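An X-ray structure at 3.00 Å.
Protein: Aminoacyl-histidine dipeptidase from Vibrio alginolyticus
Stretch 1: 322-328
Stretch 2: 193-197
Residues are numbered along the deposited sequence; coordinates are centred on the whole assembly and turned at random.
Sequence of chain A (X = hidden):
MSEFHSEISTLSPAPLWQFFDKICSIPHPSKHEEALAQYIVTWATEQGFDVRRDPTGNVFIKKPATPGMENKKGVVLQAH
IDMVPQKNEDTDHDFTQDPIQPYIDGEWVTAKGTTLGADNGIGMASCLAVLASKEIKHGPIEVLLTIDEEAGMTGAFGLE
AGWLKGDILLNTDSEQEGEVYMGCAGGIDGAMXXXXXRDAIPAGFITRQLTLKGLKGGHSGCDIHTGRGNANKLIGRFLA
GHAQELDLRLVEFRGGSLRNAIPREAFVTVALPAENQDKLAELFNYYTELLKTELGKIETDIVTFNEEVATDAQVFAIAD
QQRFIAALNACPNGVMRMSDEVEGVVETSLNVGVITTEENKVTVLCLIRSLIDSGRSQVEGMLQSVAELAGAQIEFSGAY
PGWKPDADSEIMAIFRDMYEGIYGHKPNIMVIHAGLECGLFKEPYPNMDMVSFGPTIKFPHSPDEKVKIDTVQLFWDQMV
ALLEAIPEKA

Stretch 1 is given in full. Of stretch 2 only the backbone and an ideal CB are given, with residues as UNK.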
# COMPACT_ATOMS: atom_id res chain seq x y z
N GLN A 322 11.26 32.67 7.90
CA GLN A 322 11.22 32.92 6.48
C GLN A 322 11.51 31.66 5.66
O GLN A 322 10.63 31.22 4.88
CB GLN A 322 12.12 34.10 6.13
CG GLN A 322 11.60 35.37 6.83
CD GLN A 322 12.21 36.67 6.33
OE1 GLN A 322 13.36 36.69 5.85
NE2 GLN A 322 11.46 37.77 6.47
N ARG A 323 12.68 31.05 5.87
CA ARG A 323 13.12 29.89 5.07
C ARG A 323 12.21 28.65 5.19
O ARG A 323 11.98 27.94 4.22
CB ARG A 323 14.60 29.56 5.30
CG ARG A 323 14.94 28.89 6.62
CD ARG A 323 16.42 29.09 7.01
NE ARG A 323 16.70 28.44 8.28
CZ ARG A 323 17.00 27.16 8.40
NH1 ARG A 323 17.10 26.39 7.32
NH2 ARG A 323 17.21 26.63 9.60
N PHE A 324 11.69 28.42 6.39
CA PHE A 324 10.79 27.30 6.58
C PHE A 324 9.52 27.54 5.78
O PHE A 324 9.04 26.65 5.06
CB PHE A 324 10.49 27.09 8.07
CG PHE A 324 9.29 26.22 8.33
CD1 PHE A 324 9.26 24.91 7.91
CD2 PHE A 324 8.17 26.74 8.97
CE1 PHE A 324 8.14 24.13 8.16
CE2 PHE A 324 7.05 25.96 9.23
CZ PHE A 324 7.03 24.66 8.83
N ILE A 325 8.96 28.74 5.90
CA ILE A 325 7.71 29.02 5.20
C ILE A 325 7.86 28.98 3.67
O ILE A 325 7.04 28.33 2.99
CB ILE A 325 7.02 30.30 5.68
CG1 ILE A 325 6.05 29.97 6.81
CG2 ILE A 325 6.24 30.95 4.55
CD1 ILE A 325 6.71 29.68 8.16
N ALA A 326 8.88 29.65 3.12
CA ALA A 326 9.15 29.54 1.68
C ALA A 326 9.25 28.07 1.26
O ALA A 326 8.69 27.66 0.24
CB ALA A 326 10.39 30.30 1.31
N ALA A 327 9.95 27.30 2.09
CA ALA A 327 10.18 25.89 1.82
C ALA A 327 8.83 25.21 1.77
O ALA A 327 8.44 24.71 0.72
CB ALA A 327 11.07 25.28 2.89
N LEU A 328 8.10 25.24 2.87
CA LEU A 328 6.80 24.61 2.91
C LEU A 328 5.95 25.01 1.70
O LEU A 328 5.35 24.15 1.05
CB LEU A 328 6.09 24.95 4.22
CG LEU A 328 4.70 24.35 4.39
CD1 LEU A 328 4.70 22.84 4.03
CD2 LEU A 328 4.13 24.63 5.79
N UNK A 193 14.31 18.67 7.58
CA UNK A 193 14.49 19.10 8.95
C UNK A 193 15.18 20.43 8.96
O UNK A 193 16.04 20.71 8.13
CB UNK A 193 15.28 18.07 9.76
N UNK A 194 14.78 21.25 9.93
CA UNK A 194 15.25 22.63 10.05
C UNK A 194 15.93 22.86 11.40
O UNK A 194 15.40 22.45 12.44
CB UNK A 194 14.09 23.61 9.87
N UNK A 195 17.09 23.49 11.38
CA UNK A 195 17.76 23.77 12.64
C UNK A 195 17.53 25.20 13.09
O UNK A 195 18.30 26.12 12.75
CB UNK A 195 19.26 23.50 12.52
N UNK A 196 16.45 25.37 13.87
CA UNK A 196 15.97 26.69 14.25
C UNK A 196 16.35 27.13 15.65
O UNK A 196 16.48 26.31 16.58
CB UNK A 196 14.45 26.73 14.12
N UNK A 197 16.52 28.45 15.76
CA UNK A 197 16.74 29.16 17.02
C UNK A 197 15.62 30.18 17.28
O UNK A 197 14.96 30.65 16.34
CB UNK A 197 18.10 29.86 17.00

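The helix 322-328 and the strand that begins stretch 2 run nearly antiparallel, at 166°, with a closest axial approach of 10.1 Å. The axes are too far apart for the two backbones to touch, so side chains must bridge the gap, and the fit depends on what the strand places between the two axes.

At position 193 the backbone is extended (phi/psi -121/144), and the ideal CB has no atom of stretch 1 within 5.5 Å. The helix therefore sets no demand here, and the extended conformation would accept a β-branched, polar or apolar residue alike. The deposited residue is Thr-193, which does not touch the helix; its OG1 is hydrogen-bonded elsewhere in the structure.

Position 194 is the centre of the contact. Its CA lies 7.3 Å from CA of Phe-324, the closest register between the stretches, and its CA-to-CB bond points toward the helix. The ideal CB is 4.4 Å from Arg-323 NH2 and 5.3 Å from Phe-324 CB, and further along lies the methyl group of Ala-327, one helical turn beyond Arg-323. A small side chain would fall short of that methyl. A large apolar one suits the site, whether leucine, methionine or an aromatic, and a flat ring has the added merit of offering a face to Phe-324. The residue is Phe-194, with chi1 in the m well at -68°. The edge of the Phe-324 ring is directed toward the face of the Phe-194 ring, with centroids 5.4 Å apart and planes at 78°; Phe-324 CD1 comes within 3.7 Å of Phe-194 CE1. At the ring edge, Phe-194 CZ reaches 3.7 Å from Ala-327 CB. Phe-194 CD2 lies over one face of the Arg-323 guanidinium, 3.6 Å from Arg-323 NH1, so the planar cation packs against the aromatic edge while its own edge remains available to polar partners.

At position 195 the CA-to-CB bond points away from the helix, although the ideal CB is still 4.7 Å from Arg-323 NH2. Polar or charged residues would fit, and an acid might seem attractive beside a guanidinium, but the outward direction makes a direct pairing far from assured. The residue is Asp-195, and its OD2 and OD1 lie 6.8 and 7.0 Å from Arg-323 NH2, too far for a salt bridge between these atoms. Its backbone does approach: Asp-195 O lies near the guanidinium plane, 3.4 Å from Arg-323 NH2.

Position 196 projects sideways, with its ideal CB 5.3 Å from Arg-323 NH2. A medium-sized aliphatic residue could brush the end of the arginine, and the extended backbone (-101/148) tolerates β-branching. Ile-196 makes this light contact through CG2, 4.4 Å from Arg-323 NH2.

Position 197 again has nothing of stretch 1 within 5.5 Å of its ideal CB, so many residues would do. It is Thr-197; Thr-197 OG1 is 7.6 Å from Arg-323 NH2, and the side chain makes no contact with the helix.

Stretch 2 193-197: TFDIT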
# COMPACT_ATOMS: atom_id res chain seq x y z
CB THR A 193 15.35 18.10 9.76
OG1 THR A 193 15.53 16.88 9.02
CG2 THR A 193 14.70 17.82 11.12
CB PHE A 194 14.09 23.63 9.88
CG PHE A 194 13.54 23.66 8.49
CD1 PHE A 194 12.58 22.72 8.09
CD2 PHE A 194 13.98 24.59 7.57
CE1 PHE A 194 12.09 22.72 6.81
CE2 PHE A 194 13.49 24.60 6.29
CZ PHE A 194 12.55 23.66 5.90
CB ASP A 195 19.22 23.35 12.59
CG ASP A 195 19.43 21.91 13.06
OD1 ASP A 195 18.83 21.52 14.10
OD2 ASP A 195 20.17 21.17 12.38
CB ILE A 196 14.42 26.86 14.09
CG1 ILE A 196 13.64 26.01 15.10
CG2 ILE A 196 13.99 26.55 12.67
CD1 ILE A 196 12.17 26.40 15.27
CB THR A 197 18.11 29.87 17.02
OG1 THR A 197 18.16 30.78 15.91
CG2 THR A 197 19.23 28.85 16.91
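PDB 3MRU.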